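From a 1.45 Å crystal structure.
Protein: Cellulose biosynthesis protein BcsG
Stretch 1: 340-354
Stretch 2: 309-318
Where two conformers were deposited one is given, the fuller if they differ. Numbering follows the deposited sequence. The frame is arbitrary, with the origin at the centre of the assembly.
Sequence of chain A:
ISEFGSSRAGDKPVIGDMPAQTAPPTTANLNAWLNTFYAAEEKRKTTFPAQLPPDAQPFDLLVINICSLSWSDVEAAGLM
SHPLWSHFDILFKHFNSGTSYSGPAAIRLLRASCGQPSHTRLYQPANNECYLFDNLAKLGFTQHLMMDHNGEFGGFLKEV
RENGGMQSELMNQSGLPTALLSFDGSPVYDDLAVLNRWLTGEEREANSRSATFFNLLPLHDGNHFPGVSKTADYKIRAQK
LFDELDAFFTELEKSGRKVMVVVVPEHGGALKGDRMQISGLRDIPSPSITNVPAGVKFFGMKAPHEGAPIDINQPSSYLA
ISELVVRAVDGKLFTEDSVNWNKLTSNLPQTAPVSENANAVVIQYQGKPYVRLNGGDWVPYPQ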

# COMPACT_ATOMS: atom_id res chain seq x y z
N ASN A 340 22.23 -6.68 6.38
CA ASN A 340 22.20 -7.52 5.19
C ASN A 340 20.96 -7.16 4.37
O ASN A 340 19.89 -7.76 4.55
CB ASN A 340 22.17 -9.01 5.60
CG ASN A 340 22.27 -9.95 4.42
OD1 ASN A 340 22.10 -9.56 3.27
ND2 ASN A 340 22.56 -11.22 4.71
N TRP A 341 21.11 -6.17 3.51
CA TRP A 341 19.99 -5.64 2.71
C TRP A 341 19.44 -6.65 1.74
O TRP A 341 18.24 -6.65 1.44
CB TRP A 341 20.39 -4.36 1.97
CG TRP A 341 20.53 -3.23 2.92
CD1 TRP A 341 21.70 -2.76 3.50
CD2 TRP A 341 19.48 -2.43 3.46
NE1 TRP A 341 21.43 -1.72 4.34
CE2 TRP A 341 20.08 -1.49 4.34
CE3 TRP A 341 18.09 -2.40 3.26
CZ2 TRP A 341 19.34 -0.53 5.03
CZ3 TRP A 341 17.35 -1.42 3.97
CH2 TRP A 341 17.98 -0.51 4.84
N ASN A 342 20.30 -7.53 1.23
CA ASN A 342 19.81 -8.64 0.40
C ASN A 342 18.86 -9.52 1.12
O ASN A 342 17.76 -9.75 0.64
CB ASN A 342 20.98 -9.46 -0.10
CG ASN A 342 21.81 -8.68 -1.03
OD1 ASN A 342 22.81 -8.10 -0.62
ND2 ASN A 342 21.38 -8.61 -2.27
N LYS A 343 19.25 -9.99 2.28
CA LYS A 343 18.39 -10.88 3.06
C LYS A 343 17.10 -10.16 3.44
O LYS A 343 16.02 -10.74 3.32
CB LYS A 343 19.12 -11.34 4.32
CG LYS A 343 18.36 -12.36 5.15
CD LYS A 343 19.22 -12.78 6.31
CE LYS A 343 18.55 -13.86 7.12
NZ LYS A 343 19.42 -14.16 8.31
N LEU A 344 17.20 -8.89 3.85
CA LEU A 344 16.02 -8.12 4.25
C LEU A 344 15.00 -7.99 3.12
O LEU A 344 13.80 -7.96 3.40
CB LEU A 344 16.43 -6.74 4.75
CG LEU A 344 15.30 -5.80 5.22
CD1 LEU A 344 14.55 -6.40 6.41
CD2 LEU A 344 15.93 -4.48 5.63
N THR A 345 15.47 -7.91 1.89
CA THR A 345 14.57 -7.68 0.74
C THR A 345 14.33 -8.94 -0.10
O THR A 345 13.67 -8.85 -1.14
CB THR A 345 15.10 -6.55 -0.17
OG1 THR A 345 16.43 -6.87 -0.65
CG2 THR A 345 15.14 -5.21 0.57
N SER A 346 14.84 -10.09 0.34
CA SER A 346 14.69 -11.35 -0.41
C SER A 346 13.61 -12.23 0.24
O SER A 346 13.27 -12.10 1.42
CB SER A 346 16.03 -12.12 -0.53
OG SER A 346 16.92 -11.38 -1.37
N ASN A 347 13.06 -13.14 -0.58
CA ASN A 347 12.03 -14.08 -0.13
C ASN A 347 10.79 -13.40 0.44
O ASN A 347 10.15 -13.91 1.34
CB ASN A 347 12.60 -15.08 0.87
CG ASN A 347 13.90 -15.66 0.40
OD1 ASN A 347 14.98 -15.26 0.86
ND2 ASN A 347 13.82 -16.53 -0.60
N LEU A 348 10.48 -12.23 -0.10
CA LEU A 348 9.23 -11.58 0.30
C LEU A 348 8.08 -12.31 -0.36
O LEU A 348 8.23 -12.88 -1.46
CB LEU A 348 9.25 -10.10 -0.11
CG LEU A 348 10.23 -9.17 0.61
CD1 LEU A 348 10.31 -7.81 -0.07
CD2 LEU A 348 9.89 -9.02 2.08
N PRO A 349 6.92 -12.28 0.29
CA PRO A 349 5.79 -12.95 -0.36
C PRO A 349 5.42 -12.31 -1.70
O PRO A 349 5.37 -11.08 -1.83
CB PRO A 349 4.64 -12.78 0.62
CG PRO A 349 5.06 -11.70 1.53
CD PRO A 349 6.56 -11.66 1.56
N GLN A 350 5.18 -13.16 -2.69
CA GLN A 350 4.69 -12.71 -4.01
C GLN A 350 3.21 -12.96 -4.04
O GLN A 350 2.72 -13.90 -3.39
CB GLN A 350 5.33 -13.50 -5.16
CG GLN A 350 6.85 -13.34 -5.15
CD GLN A 350 7.53 -14.06 -6.27
OE1 GLN A 350 7.07 -14.05 -7.40
NE2 GLN A 350 8.70 -14.64 -5.97
N THR A 351 2.50 -12.12 -4.78
CA THR A 351 1.04 -12.22 -4.86
C THR A 351 0.67 -11.96 -6.30
O THR A 351 1.14 -10.98 -6.92
CB THR A 351 0.36 -11.17 -3.95
OG1 THR A 351 0.84 -11.33 -2.60
CG2 THR A 351 -1.17 -11.34 -3.97
N ALA A 352 -0.16 -12.83 -6.87
CA ALA A 352 -0.63 -12.62 -8.24
C ALA A 352 -1.44 -11.31 -8.30
O ALA A 352 -2.11 -10.95 -7.30
CB ALA A 352 -1.47 -13.81 -8.73
N PRO A 353 -1.38 -10.61 -9.45
CA PRO A 353 -2.11 -9.33 -9.60
C PRO A 353 -3.58 -9.55 -9.91
O PRO A 353 -4.00 -9.57 -11.04
CB PRO A 353 -1.38 -8.64 -10.74
CG PRO A 353 -0.91 -9.77 -11.57
CD PRO A 353 -0.45 -10.82 -10.58
N VAL A 354 -4.33 -9.76 -8.87
CA VAL A 354 -5.78 -9.91 -8.95
C VAL A 354 -6.38 -8.67 -8.32
O VAL A 354 -5.96 -8.25 -7.24
CB VAL A 354 -6.22 -11.15 -8.14
CG1 VAL A 354 -7.75 -11.23 -8.05
CG2 VAL A 354 -5.60 -12.42 -8.76
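Stretch 2, residues 309-318: PIDINQPSSY

Stretch 2 runs along stretch 1 in the same general sense. It begins as a short extended strand, 310-312, and continues as a largely extended loop through Pro315 to Ser317. The strand direction and the axis of helix 341-345 differ by 23° (signed crossing angle -23°), and the axes approach no closer than 10.5 Å, a gap bridged by side chains. The CA register confirms the common direction and shows the chains converging: Thr345 CA lies 7.7 Å from Ile312 CA, whereas Gln350 CA lies 4.8 Å from Ser316 CA.

At the strand end the fit is made by two isoleucines. Alternation along the strand turns the CA-to-CB bonds of Ile310 and Ile312 toward stretch 1, while Asp311 is out of reach. Ile310 fits between Trp341 and Thr345, one helical turn apart: its CD1 lies 3.9 Å from Trp341 CB and its CG2 3.8 Å from Thr345 OG1. The Thr345 hydroxyl is turned back to its own helix, where OG1 donates to Trp341 O at 2.8 Å, so its contact with Ile310 is one of packing. Ile312, with both chi angles m, sends CD1 into the next hollow, 3.8 Å from Thr345 O, 4.0 Å from Thr345 CB and 4.1 Å from Leu348 CD1. Thr345 thus serves as the bump that both isoleucines touch.

Farther on, backbone meets backbone. Thr351 N donates to Pro315 O at 2.9 Å with an N-H...O angle of 159°, the one direct hydrogen bond between the stretches. Pro315 O also receives a CA-H...O contact from Gln350 CA at 3.2 Å, with 123° at the hydrogen. The Gln350 side chain reaches Gln314 and Pro315, its OE1 3.7 Å from Gln314 CB and 3.9 Å from Pro315 CD. Pro315 also meets Pro353, CB to CD at 4.3 Å.

Beyond the proline, Ser316 turns its CA-to-CB bond away, and its OG donates to Gln314 O at 2.8 Å. The CA-to-CB bond of Ser317 points toward stretch 1, its CB 4.0 Å from Thr351 CB. Three waters bridge the two stretches here. Water 1 donates to both Ser316 O (3.0 Å from the water O) and Thr351 O (2.7 Å); water 2 donates to Ser316 OG (2.7 Å from its O) and Pro349 O (2.9 Å). The O of water 3 accepts from Ser317 N at 2.8 Å, donates to Pro349 O at 2.8 Å, and is hydrogen-bonded to Thr351 OG1 at 2.7 Å. Altogether the contact buries 507 Å², summed over both sides.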

# COMPACT_ATOMS: atom_id res chain seq x y z
N PRO A 309 17.51 2.93 -4.73
CA PRO A 309 16.64 1.97 -4.05
C PRO A 309 16.83 0.55 -4.57
O PRO A 309 17.17 0.34 -5.74
CB PRO A 309 15.22 2.42 -4.44
CG PRO A 309 15.39 3.84 -4.90
CD PRO A 309 16.76 3.99 -5.43
N ILE A 310 16.59 -0.41 -3.70
CA ILE A 310 16.50 -1.81 -4.12
C ILE A 310 15.15 -2.02 -4.80
O ILE A 310 14.11 -1.83 -4.16
CB ILE A 310 16.66 -2.73 -2.90
CG1 ILE A 310 18.05 -2.52 -2.25
CG2 ILE A 310 16.44 -4.18 -3.31
CD1 ILE A 310 18.07 -3.09 -0.84
N ASP A 311 15.15 -2.39 -6.07
CA ASP A 311 13.89 -2.65 -6.76
C ASP A 311 13.38 -4.03 -6.42
O ASP A 311 14.12 -5.02 -6.42
CB ASP A 311 14.07 -2.58 -8.26
CG ASP A 311 14.30 -1.19 -8.77
OD1 ASP A 311 13.96 -0.19 -8.07
OD2 ASP A 311 14.85 -1.10 -9.89
N ILE A 312 12.08 -4.11 -6.14
CA ILE A 312 11.42 -5.40 -5.95
C ILE A 312 10.61 -5.57 -7.23
O ILE A 312 9.62 -4.84 -7.47
CB ILE A 312 10.48 -5.43 -4.72
CG1 ILE A 312 11.19 -5.04 -3.43
CG2 ILE A 312 9.81 -6.80 -4.58
CD1 ILE A 312 12.39 -5.88 -3.06
N ASN A 313 11.01 -6.51 -8.07
CA ASN A 313 10.37 -6.68 -9.38
C ASN A 313 9.28 -7.74 -9.43
O ASN A 313 8.44 -7.69 -10.34
CB ASN A 313 11.43 -7.00 -10.43
CG ASN A 313 12.46 -5.89 -10.57
OD1 ASN A 313 13.67 -6.11 -10.46
ND2 ASN A 313 11.99 -4.72 -10.83
N GLN A 314 9.25 -8.63 -8.45
CA GLN A 314 8.27 -9.72 -8.44
C GLN A 314 6.87 -9.20 -8.14
O GLN A 314 6.72 -8.19 -7.43
CB GLN A 314 8.68 -10.77 -7.41
CG GLN A 314 10.06 -11.37 -7.68
CD GLN A 314 11.23 -10.65 -6.98
OE1 GLN A 314 11.10 -9.54 -6.39
NE2 GLN A 314 12.40 -11.29 -7.03
N PRO A 315 5.83 -9.88 -8.67
CA PRO A 315 4.45 -9.41 -8.38
C PRO A 315 4.20 -9.42 -6.87
O PRO A 315 4.44 -10.44 -6.21
CB PRO A 315 3.58 -10.48 -9.06
CG PRO A 315 4.44 -11.02 -10.14
CD PRO A 315 5.84 -11.02 -9.61
N SER A 316 3.78 -8.28 -6.32
CA SER A 316 3.67 -8.10 -4.88
C SER A 316 2.37 -7.41 -4.54
O SER A 316 1.71 -6.80 -5.41
CB SER A 316 4.82 -7.19 -4.41
OG SER A 316 6.09 -7.77 -4.72
N SER A 317 2.02 -7.46 -3.28
CA SER A 317 0.91 -6.66 -2.79
C SER A 317 1.08 -6.45 -1.28
O SER A 317 2.23 -6.55 -0.76
CB SER A 317 -0.45 -7.33 -3.14
OG SER A 317 -1.51 -6.41 -2.93
N TYR A 318 -0.03 -6.19 -0.57
CA TYR A 318 0.05 -5.77 0.84
C TYR A 318 0.78 -6.75 1.74
O TYR A 318 1.42 -6.33 2.72
CB TYR A 318 -1.34 -5.50 1.39
CG TYR A 318 -2.07 -4.48 0.55
CD1 TYR A 318 -1.69 -3.13 0.57
CD2 TYR A 318 -3.09 -4.86 -0.33
CE1 TYR A 318 -2.32 -2.18 -0.23
CE2 TYR A 318 -3.74 -3.93 -1.14
CZ TYR A 318 -3.37 -2.59 -1.08
OH TYR A 318 -3.99 -1.66 -1.90
O HOH W 1 0.73 -8.41 -7.69
O HOH W 2 7.41 -9.52 -3.08
O HOH W 3 2.90 -9.70 -1.79